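Anaerobically-induced outer membrane porin OprE (Pseudomonas aeruginosa, PDB 4FRX) probably acts as a porin, a beta-barrel channel of the OprD family that lets small solutes pass through the outer membrane. Local coordinates at residues D207-Y213 and H224-H230; W380-L386 and T401-F407. All coordinates share one frame; numbering follows the deposited sequence.

In the fold
Contacts 1 and 2 are two antiparallel hairpins of the same beta-barrel wall, their centres about 28 Å apart and their nearest atoms about 19 Å apart. They share no strand. Both are partly buried, and in both the alternation of side chains gives the wall two unlike faces. In contact 1 the outward face is mostly leucine, with detergent lying on it, and the other carries Gln211 and two aromatic rings. In contact 2 the face bearing Glu381, Asp383, Ser385 and Lys403 is mostly polar and meets an inward loop, while the face of Ile384 and Trp402 mixes apolar groups with amide, hydroxyl and guanidinium groups.

Contact 1: D207-Y213 and H224-H230; sequences DLTLQYY and HFLGLIH. With C8E ((hydroxyethyloxy)tri(ethyloxy)octane), chain F; C8E ((hydroxyethyloxy)tri(ethyloxy)octane), chain C.
The beta hairpin of strands 208-217 and 221-234 is a piece of the porin's barrel wall, and Asp207-Tyr213 pairs antiparallel with His224-His230 along it. Six backbone hydrogen bonds join the pairs Thr209-Ile229, Gln211-Gly227 and Tyr213-Phe225. On the face of the leucines, Leu208 CD1 packs against Leu228 CG at 3.8 Å, while Leu210 CD2 and Leu228 CD1 lie alongside each other. Two detergent molecules lie against this face, consistent with a membrane-facing surface: C5 of one C8E (chain F) sits 3.4 Å from Gly227 O, and C13 of another (chain C) approaches Leu210 CB at 3.5 Å. Near the end of this hydrophobic patch the Tyr212 ring, its CG anti to the backbone N (chi1 165°), runs alongside His224, and Tyr212 OH and His224 ND1 share a hydrogen bond of 2.7 Å in the plane of the tyrosine ring. Leu226 CD2 meets the edge of the same tyrosine at CD1, 3.8 Å away. On the opposite face Gln211 OE1 reaches the rim of Phe225 at CE2 (3.6 Å), the amide plane nearly perpendicular to the ring, and Tyr213 CD1 lies 4.0 Å from Phe225 CD2. Gln211 NE2 and Tyr213 OH both bond to Asp201 OD1 on strand 195-203, and Thr209 OG1 hydrogen-bonds Lys203 NZ. Across the other border, Phe225 meets Phe246 and Leu228 touches Leu243 on strand 237-250, while Pro129 of a loop touches both Tyr213 and Phe225.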
ATOM      1  N   ASP A 207       9.540 -22.545  -7.363  1.00 13.14           N
ATOM      2  CA  ASP A 207       8.336 -22.633  -6.559  1.00 15.55           C
ATOM      3  C   ASP A 207       8.400 -21.870  -5.242  1.00 13.49           C
ATOM      4  O   ASP A 207       7.377 -21.702  -4.595  1.00 15.44           O
ATOM      5  CB  ASP A 207       8.017 -24.098  -6.262  1.00 21.32           C
ATOM      6  CG  ASP A 207       7.862 -24.927  -7.523  1.00 33.42           C
ATOM      7  OD1 ASP A 207       7.248 -24.427  -8.490  1.00 26.63           O
ATOM      8  OD2 ASP A 207       8.366 -26.069  -7.549  1.00 40.55           O
ATOM      9  N   LEU A 208       9.588 -21.421  -4.848  1.00 10.79           N
ATOM     10  CA  LEU A 208       9.787 -20.895  -3.498  1.00 10.14           C
ATOM     11  C   LEU A 208      10.616 -19.622  -3.488  1.00 14.37           C
ATOM     12  O   LEU A 208      11.695 -19.569  -4.076  1.00 14.75           O
ATOM     13  CB  LEU A 208      10.470 -21.949  -2.622  1.00 15.64           C
ATOM     14  CG  LEU A 208      10.717 -21.618  -1.145  1.00 14.66           C
ATOM     15  CD1 LEU A 208       9.407 -21.311  -0.413  1.00 10.73           C
ATOM     16  CD2 LEU A 208      11.451 -22.759  -0.467  1.00  7.61           C
ATOM     17  N   THR A 209      10.100 -18.605  -2.800  1.00  8.85           N
ATOM     18  CA  THR A 209      10.791 -17.344  -2.586  1.00  9.34           C
ATOM     19  C   THR A 209      10.797 -17.035  -1.097  1.00 11.39           C
ATOM     20  O   THR A 209       9.801 -17.247  -0.422  1.00  8.56           O
ATOM     21  CB  THR A 209      10.073 -16.195  -3.327  1.00 19.08           C
ATOM     22  OG1 THR A 209      10.224 -16.382  -4.738  1.00 24.42           O
ATOM     23  CG2 THR A 209      10.650 -14.816  -2.929  1.00 14.92           C
ATOM     24  N   LEU A 210      11.921 -16.542  -0.598  1.00  6.09           N
ATOM     25  CA  LEU A 210      12.030 -16.089   0.787  1.00  6.76           C
ATOM     26  C   LEU A 210      12.256 -14.573   0.786  1.00 13.50           C
ATOM     27  O   LEU A 210      12.779 -14.016  -0.174  1.00 15.13           O
ATOM     28  CB  LEU A 210      13.223 -16.750   1.446  1.00  6.15           C
ATOM     29  CG  LEU A 210      13.265 -18.275   1.307  1.00  9.81           C
ATOM     30  CD1 LEU A 210      14.536 -18.772   1.977  1.00  7.66           C
ATOM     31  CD2 LEU A 210      12.018 -18.898   1.940  1.00 12.94           C
ATOM     32  N   GLN A 211      11.904 -13.916   1.878  1.00  7.17           N
ATOM     33  CA  GLN A 211      12.056 -12.477   1.963  1.00  7.93           C
ATOM     34  C   GLN A 211      12.491 -12.097   3.363  1.00 14.60           C
ATOM     35  O   GLN A 211      12.072 -12.717   4.334  1.00  8.14           O
ATOM     36  CB  GLN A 211      10.719 -11.815   1.722  1.00  7.53           C
ATOM     37  CG  GLN A 211      10.188 -11.867   0.302  1.00  9.06           C
ATOM     38  CD  GLN A 211       8.845 -11.183   0.215  1.00 17.09           C
ATOM     39  OE1 GLN A 211       7.902 -11.570   0.911  1.00 15.27           O
ATOM     40  NE2 GLN A 211       8.754 -10.141  -0.608  1.00 17.63           N
ATOM     41  N   TYR A 212      13.342 -11.085   3.457  1.00 13.79           N
ATOM     42  CA  TYR A 212      13.627 -10.437   4.719  1.00  9.01           C
ATOM     43  C   TYR A 212      13.661  -8.965   4.418  1.00  7.32           C
ATOM     44  O   TYR A 212      14.355  -8.547   3.487  1.00  8.29           O
ATOM     45  CB  TYR A 212      14.989 -10.834   5.310  1.00 10.46           C
ATOM     46  CG  TYR A 212      15.370  -9.860   6.403  1.00 11.59           C
ATOM     47  CD1 TYR A 212      14.785  -9.947   7.657  1.00 22.71           C
ATOM     48  CD2 TYR A 212      16.248  -8.801   6.162  1.00 13.56           C
ATOM     49  CE1 TYR A 212      15.082  -9.040   8.648  1.00 17.30           C
ATOM     50  CE2 TYR A 212      16.554  -7.881   7.156  1.00 12.37           C
ATOM     51  CZ  TYR A 212      15.973  -8.010   8.394  1.00 15.61           C
ATOM     52  OH  TYR A 212      16.260  -7.104   9.387  1.00 12.31           O
ATOM     53  N   TYR A 213      12.938  -8.177   5.214  1.00  7.42           N
ATOM     54  CA  TYR A 213      12.981  -6.726   5.115  1.00  7.43           C
ATOM     55  C   TYR A 213      13.089  -6.050   6.480  1.00  8.88           C
ATOM     56  O   TYR A 213      12.650  -6.591   7.498  1.00  9.83           O
ATOM     57  CB  TYR A 213      11.763  -6.179   4.353  1.00  7.81           C
ATOM     58  CG  TYR A 213      11.838  -6.442   2.849  1.00  7.83           C
ATOM     59  CD1 TYR A 213      11.407  -7.652   2.307  1.00  9.17           C
ATOM     60  CD2 TYR A 213      12.331  -5.480   1.973  1.00 14.70           C
ATOM     61  CE1 TYR A 213      11.497  -7.914   0.930  1.00  9.89           C
ATOM     62  CE2 TYR A 213      12.399  -5.728   0.586  1.00  9.35           C
ATOM     63  CZ  TYR A 213      11.983  -6.950   0.081  1.00  9.41           C
ATOM     64  OH  TYR A 213      12.049  -7.222  -1.286  1.00 10.49           O
ATOM     65  N   HIS A 224      11.159  -5.582  11.642  1.00  7.46           N
ATOM     66  CA  HIS A 224      11.713  -6.673  10.847  1.00 10.24           C
ATOM     67  C   HIS A 224      10.584  -7.520  10.278  1.00 11.79           C
ATOM     68  O   HIS A 224       9.563  -7.716  10.932  1.00  9.91           O
ATOM     69  CB  HIS A 224      12.596  -7.563  11.710  1.00 10.98           C
ATOM     70  CG  HIS A 224      13.754  -6.848  12.320  1.00 14.91           C
ATOM     71  ND1 HIS A 224      15.002  -6.831  11.740  1.00 13.90           N
ATOM     72  CD2 HIS A 224      13.863  -6.135  13.467  1.00 21.88           C
ATOM     73  CE1 HIS A 224      15.829  -6.131  12.497  1.00 18.76           C
ATOM     74  NE2 HIS A 224      15.165  -5.699  13.552  1.00 18.69           N
ATOM     75  N   PHE A 225      10.777  -8.019   9.058  1.00  9.45           N
ATOM     76  CA  PHE A 225       9.794  -8.843   8.378  1.00  5.11           C
ATOM     77  C   PHE A 225      10.489 -10.065   7.784  1.00  9.24           C
ATOM     78  O   PHE A 225      11.540  -9.935   7.171  1.00  9.59           O
ATOM     79  CB  PHE A 225       9.179  -8.047   7.229  1.00  9.55           C
ATOM     80  CG  PHE A 225       8.384  -8.876   6.257  1.00  7.39           C
ATOM     81  CD1 PHE A 225       7.083  -9.248   6.548  1.00 10.57           C
ATOM     82  CD2 PHE A 225       8.926  -9.260   5.027  1.00  6.33           C
ATOM     83  CE1 PHE A 225       6.332  -9.993   5.639  1.00  7.36           C
ATOM     84  CE2 PHE A 225       8.191 -10.013   4.126  1.00  7.27           C
ATOM     85  CZ  PHE A 225       6.881 -10.375   4.425  1.00  8.96           C
ATOM     86  N   LEU A 226       9.890 -11.236   7.955  1.00  5.88           N
ATOM     87  CA  LEU A 226      10.262 -12.435   7.210  1.00 12.10           C
ATOM     88  C   LEU A 226       9.043 -12.884   6.415  1.00 11.47           C
ATOM     89  O   LEU A 226       7.908 -12.731   6.879  1.00 10.65           O
ATOM     90  CB  LEU A 226      10.711 -13.556   8.158  1.00  7.30           C
ATOM     91  CG  LEU A 226      12.019 -13.296   8.909  1.00  4.06           C
ATOM     92  CD1 LEU A 226      12.179 -14.284  10.073  1.00 12.37           C
ATOM     93  CD2 LEU A 226      13.220 -13.347   7.970  1.00 10.90           C
ATOM     94  N   GLY A 227       9.272 -13.428   5.220  1.00  9.95           N
ATOM     95  CA  GLY A 227       8.184 -13.867   4.369  1.00  6.33           C
ATOM     96  C   GLY A 227       8.537 -15.126   3.585  1.00  9.65           C
ATOM     97  O   GLY A 227       9.699 -15.407   3.317  1.00 10.04           O
ATOM     98  N   LEU A 228       7.520 -15.879   3.198  1.00  8.19           N
ATOM     99  CA  LEU A 228       7.736 -17.038   2.352  1.00 11.56           C
ATOM    100  C   LEU A 228       6.553 -17.112   1.423  1.00 11.88           C
ATOM    101  O   LEU A 228       5.425 -16.904   1.847  1.00  8.45           O
ATOM    102  CB  LEU A 228       7.845 -18.301   3.217  1.00 16.66           C
ATOM    103  CG  LEU A 228       7.830 -19.712   2.619  1.00 13.99           C
ATOM    104  CD1 LEU A 228       8.576 -20.645   3.557  1.00 13.32           C
ATOM    105  CD2 LEU A 228       6.421 -20.239   2.389  1.00 14.26           C
ATOM    106  N   ILE A 229       6.811 -17.406   0.152  1.00  4.87           N
ATOM    107  CA  ILE A 229       5.750 -17.683  -0.786  1.00  9.24           C
ATOM    108  C   ILE A 229       6.109 -18.987  -1.478  1.00 10.84           C
ATOM    109  O   ILE A 229       7.199 -19.116  -2.037  1.00 14.58           O
ATOM    110  CB  ILE A 229       5.626 -16.590  -1.848  1.00 10.18           C
ATOM    111  CG1 ILE A 229       5.399 -15.225  -1.191  1.00 23.71           C
ATOM    112  CG2 ILE A 229       4.475 -16.921  -2.808  1.00 10.60           C
ATOM    113  CD1 ILE A 229       3.966 -14.976  -0.802  1.00 25.78           C
ATOM    114  N   HIS A 230       5.207 -19.957  -1.414  1.00 11.65           N
ATOM    115  CA  HIS A 230       5.463 -21.257  -2.028  1.00 14.16           C
ATOM    116  C   HIS A 230       4.320 -21.679  -2.938  1.00 15.37           C
ATOM    117  O   HIS A 230       3.149 -21.570  -2.572  1.00 17.32           O
ATOM    118  CB  HIS A 230       5.685 -22.321  -0.956  1.00 13.71           C
ATOM    119  CG  HIS A 230       5.949 -23.682  -1.519  1.00 17.25           C
ATOM    120  ND1 HIS A 230       4.953 -24.617  -1.701  1.00 16.95           N
ATOM    121  CD2 HIS A 230       7.089 -24.253  -1.976  1.00 17.09           C
ATOM    122  CE1 HIS A 230       5.472 -25.710  -2.233  1.00 24.07           C
ATOM    123  NE2 HIS A 230       6.763 -25.514  -2.413  1.00 21.05           N
TER
HETATM  124  C3  C8E F 504      13.781 -16.728   5.703  1.00 24.98           C
HETATM  125  C4  C8E F 504      12.518 -17.594   5.727  1.00 31.17           C
HETATM  126  C5  C8E F 504      11.270 -16.781   6.060  1.00 29.89           C
HETATM  127  C6  C8E F 504      10.384 -17.445   7.107  1.00 32.30           C
HETATM  128  C7  C8E F 504       8.941 -17.614   6.637  1.00 30.40           C
HETATM  129  C8  C8E F 504       8.007 -16.524   7.162  1.00 36.33           C
HETATM  130  O9  C8E F 504       7.261 -16.995   8.270  1.00 35.28           O
HETATM  131  O18 C8E F 504       8.769 -19.182  16.712  1.00 99.98           O
HETATM  132  C19 C8E F 504       8.517 -19.672  18.006  1.00100.22           C
HETATM  133  C20 C8E F 504       7.098 -19.229  18.256  1.00 98.49           C
HETATM  134  O21 C8E F 504       6.332 -20.383  18.465  1.00 98.08           O
HETATM  135  C1  C8E C 501      24.287 -20.456  -4.162  1.00 42.19           C
HETATM  136  C2  C8E C 501      24.522 -19.341  -3.149  1.00 39.58           C
HETATM  137  C3  C8E C 501      23.279 -18.480  -2.948  1.00 42.67           C
HETATM  138  C4  C8E C 501      22.496 -18.924  -1.720  1.00 39.00           C
HETATM  139  C5  C8E C 501      22.658 -17.952  -0.558  1.00 36.17           C
HETATM  140  C6  C8E C 501      21.747 -18.362   0.591  1.00 33.74           C
HETATM  141  C7  C8E C 501      20.911 -17.180   1.058  1.00 38.26           C
HETATM  142  C8  C8E C 501      19.528 -17.633   1.505  1.00 34.69           C
HETATM  143  O9  C8E C 501      19.003 -16.674   2.394  1.00 39.30           O
HETATM  144  C10 C8E C 501      18.089 -15.784   1.791  1.00 35.42           C
HETATM  145  C11 C8E C 501      17.343 -15.036   2.891  1.00 39.32           C
HETATM  146  O12 C8E C 501      16.557 -14.013   2.325  1.00 51.13           O
HETATM  147  C13 C8E C 501      15.204 -14.129   2.694  1.00 52.86           C

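Contact 2: W380-L386 and T401-F407; sequences WERDISL and TWKNASF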
ATOM      1  N   TRP A 380     -15.925  -6.929  11.355  1.00 10.80           N
ATOM      2  CA  TRP A 380     -15.886  -7.767  10.170  1.00 10.98           C
ATOM      3  C   TRP A 380     -16.041  -6.933   8.923  1.00  7.40           C
ATOM      4  O   TRP A 380     -16.576  -5.832   8.973  1.00  8.04           O
ATOM      5  CB  TRP A 380     -16.950  -8.875  10.226  1.00 12.04           C
ATOM      6  CG  TRP A 380     -18.387  -8.413  10.258  1.00 17.53           C
ATOM      7  CD1 TRP A 380     -19.182  -8.281  11.363  1.00 17.28           C
ATOM      8  CD2 TRP A 380     -19.205  -8.065   9.132  1.00 13.72           C
ATOM      9  NE1 TRP A 380     -20.436  -7.861  10.994  1.00 16.38           N
ATOM     10  CE2 TRP A 380     -20.476  -7.718   9.631  1.00 19.01           C
ATOM     11  CE3 TRP A 380     -18.978  -7.990   7.751  1.00 12.39           C
ATOM     12  CZ2 TRP A 380     -21.523  -7.322   8.799  1.00 23.57           C
ATOM     13  CZ3 TRP A 380     -20.018  -7.590   6.926  1.00 15.62           C
ATOM     14  CH2 TRP A 380     -21.272  -7.260   7.455  1.00 23.53           C
ATOM     15  N   GLU A 381     -15.527  -7.451   7.811  1.00  7.19           N
ATOM     16  CA  GLU A 381     -15.657  -6.775   6.532  1.00  8.24           C
ATOM     17  C   GLU A 381     -15.914  -7.785   5.412  1.00  4.74           C
ATOM     18  O   GLU A 381     -15.356  -8.884   5.406  1.00  7.86           O
ATOM     19  CB  GLU A 381     -14.406  -5.920   6.217  1.00 12.32           C
ATOM     20  CG  GLU A 381     -14.489  -5.187   4.845  1.00  8.73           C
ATOM     21  CD  GLU A 381     -13.485  -4.037   4.680  1.00 11.58           C
ATOM     22  OE1 GLU A 381     -12.999  -3.485   5.687  1.00  9.28           O
ATOM     23  OE2 GLU A 381     -13.180  -3.677   3.526  1.00 13.16           O
ATOM     24  N   ARG A 382     -16.775  -7.416   4.475  1.00  9.86           N
ATOM     25  CA  ARG A 382     -16.954  -8.212   3.268  1.00  9.98           C
ATOM     26  C   ARG A 382     -16.708  -7.308   2.069  1.00  6.90           C
ATOM     27  O   ARG A 382     -17.369  -6.266   1.930  1.00  8.68           O
ATOM     28  CB  ARG A 382     -18.382  -8.794   3.206  1.00  6.42           C
ATOM     29  CG  ARG A 382     -18.685  -9.601   1.935  1.00  9.21           C
ATOM     30  CD  ARG A 382     -20.079 -10.261   2.010  1.00 15.41           C
ATOM     31  NE  ARG A 382     -20.258 -11.053   3.218  1.00 20.14           N
ATOM     32  CZ  ARG A 382     -21.025 -10.619   4.218  1.00 29.43           C
ATOM     33  NH1 ARG A 382     -21.639  -9.436   4.102  1.00 32.47           N
ATOM     34  NH2 ARG A 382     -21.200 -11.324   5.331  1.00 33.67           N
ATOM     35  N   ASP A 383     -15.749  -7.690   1.226  1.00 10.07           N
ATOM     36  CA  ASP A 383     -15.446  -6.936   0.010  1.00 11.30           C
ATOM     37  C   ASP A 383     -15.795  -7.769  -1.207  1.00 11.24           C
ATOM     38  O   ASP A 383     -15.706  -8.985  -1.169  1.00 10.52           O
ATOM     39  CB  ASP A 383     -13.948  -6.614  -0.117  1.00  5.96           C
ATOM     40  CG  ASP A 383     -13.456  -5.640   0.919  1.00 13.99           C
ATOM     41  OD1 ASP A 383     -14.274  -5.134   1.696  1.00 16.56           O
ATOM     42  OD2 ASP A 383     -12.232  -5.382   0.944  1.00 19.90           O
ATOM     43  N   ILE A 384     -16.171  -7.097  -2.285  1.00  9.70           N
ATOM     44  CA  ILE A 384     -16.237  -7.725  -3.600  1.00 15.34           C
ATOM     45  C   ILE A 384     -15.556  -6.810  -4.604  1.00 17.51           C
ATOM     46  O   ILE A 384     -15.532  -5.579  -4.447  1.00 14.13           O
ATOM     47  CB  ILE A 384     -17.694  -8.019  -4.055  1.00 16.69           C
ATOM     48  CG1 ILE A 384     -18.510  -6.730  -4.172  1.00 17.05           C
ATOM     49  CG2 ILE A 384     -18.383  -8.997  -3.099  1.00 10.96           C
ATOM     50  CD1 ILE A 384     -18.553  -6.152  -5.575  1.00 18.79           C
ATOM     51  N   SER A 385     -14.997  -7.413  -5.637  1.00 11.76           N
ATOM     52  CA  SER A 385     -14.460  -6.655  -6.740  1.00 13.74           C
ATOM     53  C   SER A 385     -14.863  -7.380  -8.003  1.00 15.09           C
ATOM     54  O   SER A 385     -14.562  -8.559  -8.174  1.00 10.90           O
ATOM     55  CB  SER A 385     -12.936  -6.540  -6.636  1.00 17.26           C
ATOM     56  OG  SER A 385     -12.422  -5.707  -7.672  1.00 25.85           O
ATOM     57  N   LEU A 386     -15.592  -6.672  -8.858  1.00 14.53           N
ATOM     58  CA  LEU A 386     -15.965  -7.162 -10.174  1.00 15.68           C
ATOM     59  C   LEU A 386     -15.250  -6.279 -11.186  1.00 11.55           C
ATOM     60  O   LEU A 386     -15.384  -5.060 -11.146  1.00 10.30           O
ATOM     61  CB  LEU A 386     -17.480  -7.036 -10.359  1.00 18.87           C
ATOM     62  CG  LEU A 386     -18.058  -7.481 -11.704  1.00 16.54           C
ATOM     63  CD1 LEU A 386     -17.864  -8.980 -11.904  1.00 16.61           C
ATOM     64  CD2 LEU A 386     -19.533  -7.114 -11.787  1.00 20.75           C
ATOM     65  N   THR A 401     -14.093  -1.305 -13.250  1.00 10.94           N
ATOM     66  CA  THR A 401     -14.015  -1.989 -11.952  1.00 17.22           C
ATOM     67  C   THR A 401     -15.044  -1.475 -10.944  1.00 13.96           C
ATOM     68  O   THR A 401     -15.165  -0.277 -10.744  1.00 16.94           O
ATOM     69  CB  THR A 401     -12.605  -1.850 -11.339  1.00 17.78           C
ATOM     70  OG1 THR A 401     -11.650  -2.415 -12.234  1.00 19.60           O
ATOM     71  CG2 THR A 401     -12.522  -2.573  -9.996  1.00 18.72           C
ATOM     72  N   TRP A 402     -15.790  -2.391 -10.334  1.00 11.13           N
ATOM     73  CA  TRP A 402     -16.682  -2.055  -9.231  1.00 15.10           C
ATOM     74  C   TRP A 402     -16.167  -2.723  -7.972  1.00 14.17           C
ATOM     75  O   TRP A 402     -16.016  -3.947  -7.933  1.00  9.38           O
ATOM     76  CB  TRP A 402     -18.102  -2.557  -9.516  1.00 12.18           C
ATOM     77  CG  TRP A 402     -19.041  -2.433  -8.344  1.00 12.00           C
ATOM     78  CD1 TRP A 402     -19.120  -1.398  -7.447  1.00  9.00           C
ATOM     79  CD2 TRP A 402     -20.034  -3.383  -7.941  1.00 15.22           C
ATOM     80  NE1 TRP A 402     -20.103  -1.650  -6.513  1.00 11.63           N
ATOM     81  CE2 TRP A 402     -20.675  -2.863  -6.794  1.00 16.78           C
ATOM     82  CE3 TRP A 402     -20.442  -4.625  -8.439  1.00 16.07           C
ATOM     83  CZ2 TRP A 402     -21.710  -3.539  -6.145  1.00 16.72           C
ATOM     84  CZ3 TRP A 402     -21.473  -5.293  -7.784  1.00 14.19           C
ATOM     85  CH2 TRP A 402     -22.091  -4.748  -6.659  1.00 16.18           C
ATOM     86  N   LYS A 403     -15.888  -1.929  -6.941  1.00 11.67           N
ATOM     87  CA  LYS A 403     -15.510  -2.493  -5.646  1.00 10.42           C
ATOM     88  C   LYS A 403     -16.567  -2.100  -4.631  1.00  9.47           C
ATOM     89  O   LYS A 403     -16.916  -0.928  -4.538  1.00 11.57           O
ATOM     90  CB  LYS A 403     -14.135  -1.969  -5.192  1.00 10.74           C
ATOM     91  CG  LYS A 403     -12.968  -2.355  -6.120  1.00 13.20           C
ATOM     92  CD  LYS A 403     -11.644  -1.832  -5.563  1.00 19.56           C
ATOM     93  CE  LYS A 403     -10.477  -2.228  -6.449  1.00 36.69           C
ATOM     94  NZ  LYS A 403     -10.419  -3.691  -6.716  1.00 39.51           N
ATOM     95  N   ASN A 404     -17.081  -3.068  -3.874  1.00  9.46           N
ATOM     96  CA  ASN A 404     -18.011  -2.758  -2.798  1.00 11.23           C
ATOM     97  C   ASN A 404     -17.503  -3.335  -1.483  1.00  3.83           C
ATOM     98  O   ASN A 404     -17.012  -4.463  -1.447  1.00  8.71           O
ATOM     99  CB  ASN A 404     -19.396  -3.330  -3.116  1.00 15.31           C
ATOM    100  CG  ASN A 404     -20.358  -3.197  -1.963  1.00 11.90           C
ATOM    101  OD1 ASN A 404     -20.484  -4.094  -1.131  1.00 12.70           O
ATOM    102  ND2 ASN A 404     -21.049  -2.066  -1.902  1.00 12.65           N
ATOM    103  N   ALA A 405     -17.627  -2.564  -0.407  1.00  7.14           N
ATOM    104  CA  ALA A 405     -17.242  -3.041   0.911  1.00  8.31           C
ATOM    105  C   ALA A 405     -18.319  -2.753   1.956  1.00 10.87           C
ATOM    106  O   ALA A 405     -18.948  -1.693   1.932  1.00 11.91           O
ATOM    107  CB  ALA A 405     -15.887  -2.400   1.339  1.00  9.44           C
ATOM    108  N   SER A 406     -18.528  -3.703   2.866  1.00  9.46           N
ATOM    109  CA  SER A 406     -19.342  -3.470   4.059  1.00 10.78           C
ATOM    110  C   SER A 406     -18.469  -3.748   5.265  1.00 12.66           C
ATOM    111  O   SER A 406     -17.856  -4.808   5.343  1.00 11.76           O
ATOM    112  CB  SER A 406     -20.561  -4.398   4.103  1.00 12.59           C
ATOM    113  OG  SER A 406     -21.532  -4.018   3.160  1.00 23.03           O
ATOM    114  N   PHE A 407     -18.440  -2.800   6.196  1.00  7.82           N
ATOM    115  CA  PHE A 407     -17.568  -2.840   7.358  1.00  6.52           C
ATOM    116  C   PHE A 407     -18.400  -2.524   8.594  1.00  8.24           C
ATOM    117  O   PHE A 407     -19.138  -1.536   8.635  1.00 12.93           O
ATOM    118  CB  PHE A 407     -16.420  -1.836   7.192  1.00  9.56           C
ATOM    119  CG  PHE A 407     -15.542  -1.720   8.407  1.00 18.16           C
ATOM    120  CD1 PHE A 407     -14.556  -2.652   8.657  1.00 19.54           C
ATOM    121  CD2 PHE A 407     -15.729  -0.685   9.318  1.00 23.90           C
ATOM    122  CE1 PHE A 407     -13.749  -2.556   9.796  1.00 24.10           C
ATOM    123  CE2 PHE A 407     -14.930  -0.580  10.445  1.00 22.80           C
ATOM    124  CZ  PHE A 407     -13.936  -1.520  10.681  1.00 26.49           C
TER
HETATM  125  O   HOH W   1     -19.470  -6.395   0.061  1.00 13.19           O
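Trp380-Leu386 and Thr401-Phe407 run antiparallel, their axes 4.8 Å apart at closest approach and their directions 172° apart. Paired backbone hydrogen bonds link Arg382 with Ser406, Ile384 with Asn404 and Leu386 with Trp402. Ile384 drops CD1 onto one face of the Trp402 indole, 3.7 Å from the centroid of the six-membered ring and only 9° off its normal, a CH-pi contact. Its CG1 stands between backbone N and carbonyl carbon (chi1 61°), which carries the branch across to the tryptophan and brings CG1 within 3.7 Å of Asn404 CB. A water on this side lies 2.8 Å from both Arg382 O and Asn404 OD1 and links them. Asn404 ND2 and Trp402 NE1 both bond to Asn426 OD1 of strand 423-434. This hairpin, strands 377-389 and 399-409, lies in the barrel between strands 358-370 and 423-434. Its other face is mostly polar: Lys403 bends at its end to give NZ to Ser385 OG, 3.0 Å away. Asp383 OD1 and Glu381 OE2 stand 2.6 Å apart, close enough that one acid probably holds a proton; both oxygens overhang Ala405, OD1 at 3.2 Å from Ala405 CB. The two carboxylates grip a loop by its backbone, Asp383 at Gln330 N and Glu381 at Ile331 N and Gly332 N. Glu381 OE1 also comes within 3.5 Å of Phe407 CD1, with the carboxylate plane steeply inclined to the ring.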